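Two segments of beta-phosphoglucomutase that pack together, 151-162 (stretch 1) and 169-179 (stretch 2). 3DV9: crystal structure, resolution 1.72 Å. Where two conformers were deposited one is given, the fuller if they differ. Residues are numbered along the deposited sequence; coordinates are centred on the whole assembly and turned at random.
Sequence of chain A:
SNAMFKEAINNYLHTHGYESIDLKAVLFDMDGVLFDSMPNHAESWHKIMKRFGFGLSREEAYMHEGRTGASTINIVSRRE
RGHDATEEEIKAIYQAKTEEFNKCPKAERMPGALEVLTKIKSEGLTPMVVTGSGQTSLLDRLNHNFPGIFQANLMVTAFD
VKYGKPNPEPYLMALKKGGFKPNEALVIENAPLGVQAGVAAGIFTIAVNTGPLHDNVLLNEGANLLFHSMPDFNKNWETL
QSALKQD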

# COMPACT_ATOMS: atom_id res chain seq x y z
N GLN A 151 13.35 3.62 8.30
CA GLN A 151 14.53 4.44 7.97
C GLN A 151 14.26 5.29 6.72
O GLN A 151 13.67 4.80 5.77
CB GLN A 151 15.73 3.51 7.69
CG GLN A 151 16.54 3.06 8.90
CD GLN A 151 18.01 2.74 8.56
OE1 GLN A 151 18.42 1.57 8.52
NE2 GLN A 151 18.82 3.78 8.32
N ALA A 152 14.73 6.55 6.70
CA ALA A 152 14.56 7.48 5.54
C ALA A 152 15.12 7.00 4.23
O ALA A 152 14.58 7.27 3.14
CB ALA A 152 15.18 8.84 5.87
N ASN A 153 16.26 6.33 4.30
CA ASN A 153 16.84 5.81 3.08
C ASN A 153 16.04 4.59 2.60
O ASN A 153 16.23 4.13 1.47
CB ASN A 153 18.34 5.53 3.27
CG ASN A 153 18.62 4.59 4.42
OD1 ASN A 153 18.30 4.91 5.59
ND2 ASN A 153 19.26 3.45 4.11
N LEU A 154 15.12 4.12 3.44
CA LEU A 154 14.36 2.89 3.18
C LEU A 154 12.84 3.12 3.14
O LEU A 154 12.04 2.34 3.68
CB LEU A 154 14.74 1.80 4.19
CG LEU A 154 16.23 1.46 4.25
CD1 LEU A 154 16.48 0.46 5.36
CD2 LEU A 154 16.73 0.94 2.90
N MSE A 155 12.49 4.20 2.45
CA MSE A 155 11.10 4.59 2.28
C MSE A 155 10.87 5.07 0.86
O MSE A 155 11.76 5.63 0.23
CB MSE A 155 10.73 5.70 3.24
CG MSE A 155 10.34 5.22 4.62
SE MSE A 155 10.22 6.76 5.76
CE MSE A 155 9.12 7.92 4.63
N VAL A 156 9.66 4.87 0.37
CA VAL A 156 9.31 5.30 -0.97
C VAL A 156 7.98 6.05 -0.83
O VAL A 156 7.00 5.51 -0.31
CB VAL A 156 9.19 4.11 -1.97
CG1 VAL A 156 8.69 4.58 -3.33
CG2 VAL A 156 10.54 3.37 -2.14
N THR A 157 8.00 7.31 -1.26
CA THR A 157 6.82 8.15 -1.17
C THR A 157 6.51 8.78 -2.53
O THR A 157 7.30 8.64 -3.49
CB THR A 157 7.01 9.28 -0.12
OG1 THR A 157 7.91 10.27 -0.64
CG2 THR A 157 7.54 8.74 1.21
N ALA A 158 5.39 9.50 -2.59
CA ALA A 158 4.95 10.14 -3.81
C ALA A 158 6.08 10.92 -4.49
O ALA A 158 6.15 10.95 -5.71
CB ALA A 158 3.73 11.03 -3.55
N PHE A 159 6.99 11.51 -3.71
CA PHE A 159 8.06 12.32 -4.31
C PHE A 159 9.33 11.54 -4.67
O PHE A 159 10.28 12.12 -5.23
CB PHE A 159 8.33 13.63 -3.53
CG PHE A 159 9.32 13.52 -2.38
CD1 PHE A 159 9.06 14.18 -1.18
CD2 PHE A 159 10.52 12.80 -2.50
CE1 PHE A 159 9.97 14.12 -0.11
CE2 PHE A 159 11.42 12.72 -1.45
CZ PHE A 159 11.15 13.38 -0.24
N ASP A 160 9.35 10.25 -4.38
CA ASP A 160 10.48 9.40 -4.72
C ASP A 160 10.38 8.91 -6.16
O ASP A 160 11.38 8.53 -6.77
CB ASP A 160 10.52 8.16 -3.81
CG ASP A 160 11.05 8.46 -2.42
OD1 ASP A 160 10.38 9.18 -1.65
OD2 ASP A 160 12.13 7.93 -2.10
N VAL A 161 9.15 8.90 -6.70
CA VAL A 161 8.86 8.23 -7.98
C VAL A 161 7.92 9.01 -8.91
O VAL A 161 7.08 9.79 -8.45
CB VAL A 161 8.30 6.77 -7.79
CG1 VAL A 161 9.33 5.86 -7.07
CG2 VAL A 161 6.93 6.77 -7.10
N LYS A 162 8.08 8.80 -10.22
CA LYS A 162 7.27 9.50 -11.22
C LYS A 162 5.87 8.89 -11.31
O LYS A 162 4.87 9.61 -11.23
CB LYS A 162 7.97 9.49 -12.59
CG LYS A 162 9.48 9.66 -12.49
CD LYS A 162 10.07 10.37 -13.69
CE LYS A 162 11.46 10.88 -13.36
NZ LYS A 162 12.06 11.63 -14.49
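Stretch 2, residues 169-179: EPYLMALKKGG

A single lysine near the end of a helix can bind two points of the segment packed against it, and Lys 177 of beta-phosphoglucomutase does so here with one nitrogen. Its NZ donates a hydrogen bond to Met 155 O at 3.2 Å and another, within a salt bridge, to Asp 160 OD2 at 2.8 Å. The charged group thus joins a backbone carbonyl of the short strand 155-156 to a carboxylate five residues further on. The other oxygen of that carboxylate is engaged within its own stretch, where Thr 157 OG1 donates to Asp 160 OD1 at 2.9 Å, so the two oxygens of the carboxylate have different partners.

Stretch 2 is helical from Glu 169 to Gly 178, with i to i+4 hydrogen bonds such as Lys 177 N to Met 173 O at 2.8 Å, and Gly 179 leaves the helix with positive phi. The two stretches run in opposing senses: Leu 154 lies by Gly 178, with CA atoms 6.1 Å apart, Val 156 by Ala 174 at the same CA to CA distance, and Val 161 reaches back to Glu 169, its CB 3.9 Å from Glu 169 CG.

Alongside this polar anchor the packing is apolar. Val 156, a buried residue whose CA-to-CB bond points toward the helix, places CG2 3.9 Å from Met 173 CG and 4.0 Å from Ala 174 CB, while its CG1 lies 4.3 Å from Pro 170 CB. Val 161 also points toward the helix, with CG1 3.7 Å from Met 173 CB and CG2 4.3 Å from Pro 170 CG. Both valines therefore share Pro 170 and the selenomethionine Met 173, which are three residues, roughly one helical turn, apart. Leu 154 starts away from the helix, yet its CD2 returns to within 3.9 Å of Gly 178 CA.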

# COMPACT_ATOMS: atom_id res chain seq x y z
N GLU A 169 6.38 0.75 -10.24
CA GLU A 169 7.50 1.66 -9.89
C GLU A 169 7.78 1.85 -8.39
O GLU A 169 8.92 1.70 -7.98
CB GLU A 169 7.41 3.02 -10.63
CG GLU A 169 8.63 3.95 -10.43
CD GLU A 169 9.91 3.39 -11.05
OE1 GLU A 169 9.84 2.37 -11.79
OE2 GLU A 169 10.98 3.95 -10.77
N PRO A 170 6.77 2.17 -7.57
CA PRO A 170 7.04 2.37 -6.13
C PRO A 170 7.72 1.14 -5.48
O PRO A 170 8.66 1.28 -4.64
CB PRO A 170 5.62 2.59 -5.54
CG PRO A 170 4.81 3.06 -6.64
CD PRO A 170 5.34 2.43 -7.89
N TYR A 171 7.23 -0.06 -5.80
CA TYR A 171 7.79 -1.29 -5.24
C TYR A 171 9.15 -1.63 -5.84
O TYR A 171 10.05 -2.05 -5.14
CB TYR A 171 6.79 -2.46 -5.35
CG TYR A 171 5.68 -2.25 -4.37
CD1 TYR A 171 5.93 -2.25 -3.00
CD2 TYR A 171 4.37 -1.99 -4.81
CE1 TYR A 171 4.92 -1.99 -2.07
CE2 TYR A 171 3.31 -1.75 -3.84
CZ TYR A 171 3.63 -1.75 -2.50
OH TYR A 171 2.68 -1.50 -1.56
N LEU A 172 9.31 -1.43 -7.14
CA LEU A 172 10.63 -1.61 -7.76
C LEU A 172 11.66 -0.68 -7.13
O LEU A 172 12.85 -1.06 -6.93
CB LEU A 172 10.53 -1.38 -9.27
CG LEU A 172 9.69 -2.40 -10.07
CD1 LEU A 172 9.41 -1.90 -11.51
CD2 LEU A 172 10.27 -3.80 -10.02
N MSE A 173 11.23 0.56 -6.84
CA MSE A 173 12.13 1.57 -6.23
C MSE A 173 12.49 1.12 -4.82
O MSE A 173 13.65 1.28 -4.37
CB MSE A 173 11.51 2.95 -6.21
CG MSE A 173 12.37 4.05 -5.52
SE MSE A 173 14.03 4.31 -6.52
CE MSE A 173 13.20 5.31 -8.01
N ALA A 174 11.50 0.55 -4.13
CA ALA A 174 11.75 -0.03 -2.79
C ALA A 174 12.84 -1.12 -2.86
O ALA A 174 13.75 -1.10 -2.07
CB ALA A 174 10.49 -0.59 -2.14
N LEU A 175 12.70 -2.08 -3.78
CA LEU A 175 13.74 -3.14 -3.91
C LEU A 175 15.12 -2.53 -4.22
O LEU A 175 16.14 -2.93 -3.64
CB LEU A 175 13.35 -4.19 -4.95
CG LEU A 175 12.01 -4.96 -4.80
CD1 LEU A 175 11.84 -5.84 -6.04
CD2 LEU A 175 12.14 -5.82 -3.54
N LYS A 176 15.13 -1.53 -5.10
CA LYS A 176 16.37 -0.88 -5.49
C LYS A 176 17.03 -0.19 -4.30
O LYS A 176 18.23 -0.38 -4.06
CB LYS A 176 16.11 0.13 -6.59
CG LYS A 176 17.42 0.63 -7.23
CD LYS A 176 17.19 1.79 -8.16
CE LYS A 176 18.50 2.42 -8.59
NZ LYS A 176 19.28 1.43 -9.35
N LYS A 177 16.23 0.59 -3.56
CA LYS A 177 16.73 1.35 -2.41
C LYS A 177 17.30 0.42 -1.34
O LYS A 177 18.36 0.72 -0.72
CB LYS A 177 15.65 2.28 -1.84
CG LYS A 177 15.40 3.54 -2.65
CD LYS A 177 14.40 4.44 -1.95
CE LYS A 177 14.57 5.90 -2.30
NZ LYS A 177 14.41 6.74 -1.07
N GLY A 178 16.64 -0.72 -1.16
CA GLY A 178 16.97 -1.63 -0.06
C GLY A 178 18.04 -2.63 -0.44
O GLY A 178 18.67 -3.25 0.43
N GLY A 179 18.27 -2.74 -1.74
CA GLY A 179 19.23 -3.68 -2.31
C GLY A 179 18.72 -5.12 -2.30
O GLY A 179 19.52 -6.07 -2.13